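Local coordinates for immunity protein (Neisseria meningitidis, PDB 4Q7O), which probably protects the cell that makes it by neutralising the cognate toxin of a contact-dependent growth-inhibition system, at residues S25-T30 with L41-N46; D117-H122 with K128-Q133. One frame throughout, in Å; residues are numbered along the deposited sequence.

Contact 1 (S25-T30 with L41-N46); sequences SIFFET and LECFKN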
ATOM      1  N   SER B  25      -4.133  -2.215   0.489  1.00  7.62           N
ATOM      2  CA  SER B  25      -4.193  -0.788   0.163  1.00  8.21           C
ATOM      3  C   SER B  25      -3.866  -0.575  -1.316  1.00  7.79           C
ATOM      4  O   SER B  25      -4.574   0.136  -2.041  1.00  9.68           O
ATOM      5  CB  SER B  25      -3.180   0.006   1.010  1.00  9.46           C
ATOM      6  OG  SER B  25      -2.990  -0.544   2.310  1.00 13.19           O
ATOM      7  N   ILE B  26      -2.783  -1.200  -1.765  1.00  6.43           N
ATOM      8  CA  ILE B  26      -2.328  -1.038  -3.142  1.00  6.61           C
ATOM      9  C   ILE B  26      -3.307  -1.679  -4.113  1.00  6.51           C
ATOM     10  O   ILE B  26      -3.608  -1.119  -5.166  1.00  8.01           O
ATOM     11  CB  ILE B  26      -0.930  -1.661  -3.331  1.00  6.71           C
ATOM     12  CG1 ILE B  26       0.097  -0.936  -2.458  1.00  7.88           C
ATOM     13  CG2 ILE B  26      -0.494  -1.625  -4.796  1.00  8.39           C
ATOM     14  CD1 ILE B  26       1.438  -1.642  -2.427  1.00  8.36           C
ATOM     15  N   PHE B  27      -3.819  -2.847  -3.743  1.00  6.01           N
ATOM     16  CA  PHE B  27      -4.778  -3.578  -4.566  1.00  6.96           C
ATOM     17  C   PHE B  27      -5.968  -2.698  -4.957  1.00  7.32           C
ATOM     18  O   PHE B  27      -6.278  -2.534  -6.138  1.00  6.93           O
ATOM     19  CB  PHE B  27      -5.251  -4.826  -3.814  1.00  7.37           C
ATOM     20  CG  PHE B  27      -6.286  -5.625  -4.551  1.00  7.44           C
ATOM     21  CD1 PHE B  27      -5.915  -6.624  -5.440  1.00  8.93           C
ATOM     22  CD2 PHE B  27      -7.636  -5.402  -4.332  1.00  8.69           C
ATOM     23  CE1 PHE B  27      -6.872  -7.359  -6.116  1.00 10.25           C
ATOM     24  CE2 PHE B  27      -8.595  -6.132  -5.013  1.00  8.48           C
ATOM     25  CZ  PHE B  27      -8.214  -7.109  -5.900  1.00  9.25           C
ATOM     26  N   PHE B  28      -6.624  -2.110  -3.967  1.00  7.15           N
ATOM     27  CA  PHE B  28      -7.803  -1.309  -4.262  1.00  7.33           C
ATOM     28  C   PHE B  28      -7.492  -0.005  -4.985  1.00  7.66           C
ATOM     29  O   PHE B  28      -8.189   0.349  -5.933  1.00  8.54           O
ATOM     30  CB  PHE B  28      -8.652  -1.086  -3.008  1.00  8.74           C
ATOM     31  CG  PHE B  28      -9.486  -2.269  -2.658  1.00  9.39           C
ATOM     32  CD1 PHE B  28     -10.556  -2.627  -3.465  1.00 11.32           C
ATOM     33  CD2 PHE B  28      -9.198  -3.042  -1.546  1.00  9.94           C
ATOM     34  CE1 PHE B  28     -11.334  -3.731  -3.165  1.00 11.80           C
ATOM     35  CE2 PHE B  28      -9.974  -4.143  -1.243  1.00 10.64           C
ATOM     36  CZ  PHE B  28     -11.039  -4.488  -2.055  1.00 11.94           C
ATOM     37  N   GLU B  29      -6.435   0.692  -4.578  1.00  8.07           N
ATOM     38  CA  GLU B  29      -6.136   1.968  -5.214  1.00 10.17           C
ATOM     39  C   GLU B  29      -5.748   1.806  -6.671  1.00 10.35           C
ATOM     40  O   GLU B  29      -6.160   2.590  -7.526  1.00 10.96           O
ATOM     41  CB  GLU B  29      -5.041   2.730  -4.469  1.00 12.43           C
ATOM     42  CG  GLU B  29      -4.649   4.058  -5.126  1.00 16.32           C
ATOM     43  CD  GLU B  29      -5.805   5.039  -5.295  1.00 21.27           C
ATOM     44  OE1 GLU B  29      -6.819   4.933  -4.573  1.00 23.27           O
ATOM     45  OE2 GLU B  29      -5.688   5.934  -6.159  1.00 23.95           O
ATOM     46  N   THR B  30      -4.964   0.779  -6.967  1.00  9.88           N
ATOM     47  CA  THR B  30      -4.491   0.627  -8.335  1.00 10.86           C
ATOM     48  C   THR B  30      -5.611   0.167  -9.278  1.00 10.37           C
ATOM     49  O   THR B  30      -5.681   0.612 -10.418  1.00 10.07           O
ATOM     50  CB  THR B  30      -3.226  -0.250  -8.431  1.00 12.13           C
ATOM     51  OG1 THR B  30      -3.501  -1.544  -7.899  1.00 12.30           O
ATOM     52  CG2 THR B  30      -2.079   0.380  -7.654  1.00 14.24           C
ATOM     53  N   LEU B  41     -16.529  -2.875  -9.681  1.00  9.14           N
ATOM     54  CA  LEU B  41     -17.716  -3.547  -9.162  1.00  9.90           C
ATOM     55  C   LEU B  41     -17.604  -5.067  -9.289  1.00  8.78           C
ATOM     56  O   LEU B  41     -17.975  -5.793  -8.367  1.00  9.86           O
ATOM     57  CB  LEU B  41     -18.993  -3.024  -9.830  1.00 12.57           C
ATOM     58  CG  LEU B  41     -19.441  -1.641  -9.364  1.00 15.47           C
ATOM     59  CD1 LEU B  41     -20.654  -1.201 -10.152  1.00 17.25           C
ATOM     60  CD2 LEU B  41     -19.761  -1.662  -7.892  1.00 17.07           C
ATOM     61  N   GLU B  42     -17.063  -5.548 -10.410  1.00  9.31           N
ATOM     62  CA  GLU B  42     -16.876  -6.991 -10.590  1.00 10.19           C
ATOM     63  C   GLU B  42     -15.837  -7.534  -9.610  1.00 10.28           C
ATOM     64  O   GLU B  42     -15.998  -8.630  -9.065  1.00 10.42           O
ATOM     65  CB  GLU B  42     -16.499  -7.327 -12.040  1.00 11.49           C
ATOM     66  CG  GLU B  42     -17.593  -6.994 -13.053  1.00 14.03           C
ATOM     67  CD  GLU B  42     -18.919  -7.658 -12.733  1.00 17.71           C
ATOM     68  OE1 GLU B  42     -18.940  -8.889 -12.521  1.00 19.19           O
ATOM     69  OE2 GLU B  42     -19.940  -6.942 -12.688  1.00 20.32           O
ATOM     70  N   CYS B  43     -14.781  -6.756  -9.390  1.00  8.73           N
ATOM     71  CA  CYS B  43     -13.785  -7.072  -8.370  1.00  8.54           C
ATOM     72  C   CYS B  43     -14.434  -7.235  -6.987  1.00  8.43           C
ATOM     73  O   CYS B  43     -14.138  -8.185  -6.267  1.00  9.69           O
ATOM     74  CB  CYS B  43     -12.702  -5.984  -8.327  1.00  9.94           C
ATOM     75  SG  CYS B  43     -11.531  -6.143  -6.981  1.00 12.37           S
ATOM     76  N   PHE B  44     -15.339  -6.323  -6.628  1.00  8.17           N
ATOM     77  CA  PHE B  44     -16.062  -6.429  -5.361  1.00  8.86           C
ATOM     78  C   PHE B  44     -16.951  -7.674  -5.307  1.00  9.81           C
ATOM     79  O   PHE B  44     -17.101  -8.289  -4.255  1.00 11.00           O
ATOM     80  CB  PHE B  44     -16.927  -5.187  -5.099  1.00  9.24           C
ATOM     81  CG  PHE B  44     -16.154  -3.976  -4.644  1.00  9.70           C
ATOM     82  CD1 PHE B  44     -15.365  -4.029  -3.503  1.00 11.78           C
ATOM     83  CD2 PHE B  44     -16.281  -2.764  -5.313  1.00 10.61           C
ATOM     84  CE1 PHE B  44     -14.680  -2.906  -3.069  1.00 12.22           C
ATOM     85  CE2 PHE B  44     -15.604  -1.636  -4.884  1.00 11.01           C
ATOM     86  CZ  PHE B  44     -14.796  -1.711  -3.763  1.00 12.12           C
ATOM     87  N   LYS B  45     -17.539  -8.039  -6.443  1.00 10.95           N
ATOM     88  CA  LYS B  45     -18.497  -9.148  -6.489  1.00 11.88           C
ATOM     89  C   LYS B  45     -17.866 -10.532  -6.461  1.00 11.83           C
ATOM     90  O   LYS B  45     -18.412 -11.458  -5.852  1.00 12.09           O
ATOM     91  CB  LYS B  45     -19.352  -9.058  -7.754  1.00 14.46           C
ATOM     92  CG  LYS B  45     -20.395  -7.985  -7.719  1.00 17.77           C
ATOM     93  CD  LYS B  45     -21.322  -8.127  -8.898  1.00 20.92           C
ATOM     94  CE  LYS B  45     -21.174  -6.965  -9.841  1.00 22.63           C
ATOM     95  NZ  LYS B  45     -22.059  -7.118 -11.028  1.00 22.96           N
ATOM     96  N   ASN B  46     -16.734 -10.677  -7.142  1.00 11.40           N
ATOM     97  CA  ASN B  46     -16.184 -12.003  -7.416  1.00 13.01           C
ATOM     98  C   ASN B  46     -15.780 -12.762  -6.165  1.00 12.83           C
ATOM     99  O   ASN B  46     -15.755 -13.986  -6.164  1.00 13.86           O
ATOM    100  CB  ASN B  46     -14.994 -11.921  -8.375  1.00 15.03           C
ATOM    101  CG  ASN B  46     -15.409 -11.862  -9.829  1.00 17.58           C
ATOM    102  OD1 ASN B  46     -16.564 -11.588 -10.157  1.00 18.90           O
ATOM    103  ND2 ASN B  46     -14.453 -12.113 -10.715  1.00 19.55           N
TER
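Ile26 O is gripped twice, on the helix whose Phe27 and Phe28 reach across to Cys43 and Phe44. Thr30 OG1 donates to it at 2.8 Å and Thr30 N at 2.9 Å, from opposite faces of the carbonyl plane. The hydroxyl comes in tilted 34° from that plane. This bond gives the buried Thr30 hydroxyl a partner within its own helix. No hydrogen bond crosses between 25-30 and 41-46; what joins them is three phenylalanine rings and one sulfur.

Cys43 is the residue of 41-46 whose CB points at the other helix. With SG anti to the backbone N (chi1 173°), its sulfur lies 3.5 Å from Phe27 CE2 and nearly as close to CZ, a sulfur-aromatic contact made obliquely at the far end of the ring. Phe28 and Phe44 meet at one corner each: CE1 of Phe28 is 3.4 Å from CE1 of Phe44. Their planes are close to parallel, 21° apart, but the rings are slid so far that they barely overlap, with centroids 5.6 Å from one another. Phe27 also sets its CD2 over the middle of the Phe28 ring, within the same helix. On the outer side of 41-46, Lys45 NZ makes a salt bridge of 2.7 Å with Glu42 OE2.

The surrounding fold closes over this aromatic seam. Phe27 packs edge-to-face with Phe89 of strand 86-91, while Phe28 does so with Phe111 of helix 104-121, which also carries Ala114 and Ile115 against Phe44. Ile26 packs against Ile26 of the second subunit, so the contact joins helices 22-34 and 37-46 between the sheet, helix 104-121 and the subunit interface.

Contact 2 (D117-H122 with K128-Q133); sequences DFLIAH and KCKEIQ
Cys129 makes both main contacts, its sulfur to Phe118 and its CB to Leu119. The sulfur-aromatic one is an edge contact: SG lies in the plane of the Phe118 ring, 3.6 Å from CD2 and a little farther from CE2. Phe118 brings that rim across by setting CG anti to the backbone N (chi1 177°). His122 CB rests over one face of the same ring, near its rim, and Tyr125 from the turn between the helices also meets it.

The apolar packing centres on Leu119, whose CB is directed toward the facing helix. Its CD2 sits 3.7 Å from Cys129 CB, with Leu119 CB almost equally near that atom. The same methyl touches Lys130 CE at 4.0 Å, and makes a van der Waals contact of equal length with a polar atom, Gln133 OE1. The Leu119 and Gln133 side chains cross at about a right angle.

One side-chain hydrogen bond lies beside them, within 128-133: Lys130 NZ donates to Gln133 OE1 at 2.8 Å, in the carbonyl plane. The bend at chi2 (-59°) turns the lysine chain toward this amide, three residues on.

In this helical hairpin the axes of 117-121 and 128-133 approach to 10.2 Å and run at 161°, nearly antiparallel. No hydrogen bond crosses, so van der Waals and sulfur-aromatic packing hold the helices together here, while the polar bond stays within one helix, with exposed Lys130 at the margin.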
ATOM      1  N   ASP B 117     -16.082   2.973   1.177  1.00  7.34           N
ATOM      2  CA  ASP B 117     -15.308   4.123   0.702  1.00  7.48           C
ATOM      3  C   ASP B 117     -15.740   4.503  -0.710  1.00  7.48           C
ATOM      4  O   ASP B 117     -15.944   5.683  -1.018  1.00  7.55           O
ATOM      5  CB  ASP B 117     -13.798   3.822   0.679  1.00  9.44           C
ATOM      6  CG  ASP B 117     -13.161   3.787   2.066  1.00 10.43           C
ATOM      7  OD1 ASP B 117     -13.698   4.396   3.013  1.00 12.07           O
ATOM      8  OD2 ASP B 117     -12.087   3.161   2.199  1.00 10.25           O
ATOM      9  N   PHE B 118     -15.892   3.497  -1.563  1.00  6.95           N
ATOM     10  CA  PHE B 118     -16.248   3.734  -2.954  1.00  6.86           C
ATOM     11  C   PHE B 118     -17.635   4.364  -3.106  1.00  7.34           C
ATOM     12  O   PHE B 118     -17.800   5.362  -3.814  1.00  8.04           O
ATOM     13  CB  PHE B 118     -16.158   2.439  -3.768  1.00  7.87           C
ATOM     14  CG  PHE B 118     -16.590   2.607  -5.196  1.00  9.43           C
ATOM     15  CD1 PHE B 118     -15.778   3.274  -6.106  1.00 11.17           C
ATOM     16  CD2 PHE B 118     -17.811   2.120  -5.628  1.00 11.92           C
ATOM     17  CE1 PHE B 118     -16.180   3.441  -7.423  1.00 11.96           C
ATOM     18  CE2 PHE B 118     -18.220   2.287  -6.946  1.00 12.29           C
ATOM     19  CZ  PHE B 118     -17.403   2.946  -7.844  1.00 11.65           C
ATOM     20  N   LEU B 119     -18.642   3.785  -2.460  1.00  7.28           N
ATOM     21  CA  LEU B 119     -19.997   4.314  -2.617  1.00  8.62           C
ATOM     22  C   LEU B 119     -20.135   5.702  -1.976  1.00  8.84           C
ATOM     23  O   LEU B 119     -20.929   6.535  -2.433  1.00  9.71           O
ATOM     24  CB  LEU B 119     -21.049   3.331  -2.088  1.00  9.83           C
ATOM     25  CG  LEU B 119     -21.120   3.078  -0.581  1.00  9.78           C
ATOM     26  CD1 LEU B 119     -22.037   4.080   0.131  1.00 11.22           C
ATOM     27  CD2 LEU B 119     -21.575   1.645  -0.305  1.00 10.58           C
ATOM     28  N   ILE B 120     -19.366   5.950  -0.917  1.00  8.97           N
ATOM     29  CA  ILE B 120     -19.389   7.259  -0.266  1.00  9.63           C
ATOM     30  C   ILE B 120     -18.852   8.309  -1.234  1.00  8.49           C
ATOM     31  O   ILE B 120     -19.419   9.394  -1.363  1.00  8.76           O
ATOM     32  CB  ILE B 120     -18.594   7.258   1.061  1.00 10.45           C
ATOM     33  CG1 ILE B 120     -19.396   6.512   2.131  1.00 12.12           C
ATOM     34  CG2 ILE B 120     -18.305   8.681   1.532  1.00 12.06           C
ATOM     35  CD1 ILE B 120     -18.624   6.182   3.399  1.00 13.23           C
ATOM     36  N   ALA B 121     -17.788   7.955  -1.949  1.00  7.95           N
ATOM     37  CA  ALA B 121     -17.154   8.870  -2.901  1.00  7.81           C
ATOM     38  C   ALA B 121     -17.921   8.987  -4.216  1.00  8.25           C
ATOM     39  O   ALA B 121     -17.848  10.016  -4.885  1.00  9.49           O
ATOM     40  CB  ALA B 121     -15.715   8.437  -3.169  1.00  9.25           C
ATOM     41  N   HIS B 122     -18.646   7.926  -4.578  1.00  8.17           N
ATOM     42  CA  HIS B 122     -19.368   7.856  -5.846  1.00  7.93           C
ATOM     43  C   HIS B 122     -20.825   7.465  -5.625  1.00  8.11           C
ATOM     44  O   HIS B 122     -21.219   6.330  -5.903  1.00  8.85           O
ATOM     45  CB  HIS B 122     -18.671   6.870  -6.779  1.00  9.39           C
ATOM     46  CG  HIS B 122     -17.300   7.313  -7.181  1.00 10.86           C
ATOM     47  ND1 HIS B 122     -17.087   8.336  -8.076  1.00 13.93           N
ATOM     48  CD2 HIS B 122     -16.076   6.897  -6.780  1.00 11.66           C
ATOM     49  CE1 HIS B 122     -15.784   8.518  -8.229  1.00 14.21           C
ATOM     50  NE2 HIS B 122     -15.151   7.661  -7.451  1.00 13.41           N
ATOM     51  N   LYS B 128     -26.101  -0.299  -6.453  1.00 12.31           N
ATOM     52  CA  LYS B 128     -25.314  -1.471  -6.824  1.00 13.04           C
ATOM     53  C   LYS B 128     -24.378  -1.908  -5.699  1.00 12.05           C
ATOM     54  O   LYS B 128     -24.200  -3.101  -5.454  1.00 12.50           O
ATOM     55  CB  LYS B 128     -24.504  -1.180  -8.085  1.00 15.23           C
ATOM     56  CG  LYS B 128     -25.346  -1.087  -9.348  1.00 19.13           C
ATOM     57  CD  LYS B 128     -24.503  -0.616 -10.517  1.00 21.76           C
ATOM     58  CE  LYS B 128     -25.310  -0.572 -11.808  1.00 24.31           C
ATOM     59  NZ  LYS B 128     -24.452  -0.180 -12.964  1.00 26.35           N
ATOM     60  N   CYS B 129     -23.772  -0.942  -5.020  1.00 10.48           N
ATOM     61  CA  CYS B 129     -22.852  -1.253  -3.930  1.00 11.10           C
ATOM     62  C   CYS B 129     -23.573  -1.815  -2.712  1.00 11.45           C
ATOM     63  O   CYS B 129     -23.074  -2.732  -2.060  1.00 12.07           O
ATOM     64  CB  CYS B 129     -22.032  -0.028  -3.547  1.00 11.81           C
ATOM     65  SG  CYS B 129     -20.854   0.444  -4.815  1.00 13.37           S
ATOM     66  N   LYS B 130     -24.748  -1.275  -2.409  1.00 12.43           N
ATOM     67  CA  LYS B 130     -25.545  -1.810  -1.309  1.00 13.13           C
ATOM     68  C   LYS B 130     -25.970  -3.250  -1.582  1.00 14.29           C
ATOM     69  O   LYS B 130     -25.993  -4.084  -0.674  1.00 15.78           O
ATOM     70  CB  LYS B 130     -26.761  -0.930  -1.035  1.00 13.42           C
ATOM     71  CG  LYS B 130     -26.408   0.347  -0.304  1.00 15.07           C
ATOM     72  CD  LYS B 130     -25.753   0.015   1.027  1.00 17.53           C
ATOM     73  CE  LYS B 130     -25.046   1.213   1.606  1.00 17.96           C
ATOM     74  NZ  LYS B 130     -24.427   0.884   2.924  1.00 17.80           N
ATOM     75  N   GLU B 131     -26.290  -3.548  -2.837  1.00 13.60           N
ATOM     76  CA  GLU B 131     -26.632  -4.919  -3.205  1.00 14.39           C
ATOM     77  C   GLU B 131     -25.459  -5.864  -2.969  1.00 14.40           C
ATOM     78  O   GLU B 131     -25.641  -6.985  -2.509  1.00 15.71           O
ATOM     79  CB  GLU B 131     -27.079  -4.994  -4.665  1.00 17.51           C
ATOM     80  CG  GLU B 131     -28.510  -4.546  -4.884  1.00 20.90           C
ATOM     81  CD  GLU B 131     -28.806  -4.215  -6.331  1.00 24.94           C
ATOM     82  OE1 GLU B 131     -29.946  -3.789  -6.612  1.00 25.98           O
ATOM     83  OE2 GLU B 131     -27.901  -4.373  -7.181  1.00 27.30           O
ATOM     84  N   ILE B 132     -24.255  -5.405  -3.286  1.00 12.27           N
ATOM     85  CA  ILE B 132     -23.068  -6.219  -3.091  1.00 11.82           C
ATOM     86  C   ILE B 132     -22.764  -6.390  -1.601  1.00 11.81           C
ATOM     87  O   ILE B 132     -22.409  -7.488  -1.159  1.00 12.29           O
ATOM     88  CB  ILE B 132     -21.863  -5.642  -3.854  1.00 10.80           C
ATOM     89  CG1 ILE B 132     -22.156  -5.649  -5.357  1.00 10.98           C
ATOM     90  CG2 ILE B 132     -20.589  -6.441  -3.545  1.00 10.43           C
ATOM     91  CD1 ILE B 132     -21.190  -4.829  -6.176  1.00 10.93           C
ATOM     92  N   GLN B 133     -22.918  -5.318  -0.825  1.00 13.45           N
ATOM     93  CA  GLN B 133     -22.807  -5.420   0.631  1.00 15.29           C
ATOM     94  C   GLN B 133     -23.819  -6.391   1.237  1.00 17.19           C
ATOM     95  O   GLN B 133     -23.525  -7.064   2.221  1.00 18.36           O
ATOM     96  CB  GLN B 133     -22.969  -4.050   1.287  1.00 16.69           C
ATOM     97  CG  GLN B 133     -21.707  -3.222   1.280  1.00 16.86           C
ATOM     98  CD  GLN B 133     -21.880  -1.902   2.004  1.00 17.55           C
ATOM     99  OE1 GLN B 133     -22.957  -1.306   1.976  1.00 19.44           O
ATOM    100  NE2 GLN B 133     -20.823  -1.443   2.669  1.00 17.33           N
TER

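How the contacts relate
The two contacts follow one another along the chain, contact 1 closing before contact 2 opens, and their centres lie 12 Å apart. Helix 37-46 links them: while Cys43 and Phe44 serve contact 1, its other side packs on helix 126-139. There Lys45 CG approaches Ile132 CD1 to 3.6 Å, and Leu41 CD2 lies 3.9 Å from Cys129 SG, the same sulfur that contact 2 uses. Helix 104-121 also passes through both neighbourhoods, with Phe111 and Ala114 beside contact 1 and its last turn in contact 2. Contact 1 lies nearer the chain centre and the second subunit; no other chain of the assembly touches contact 2.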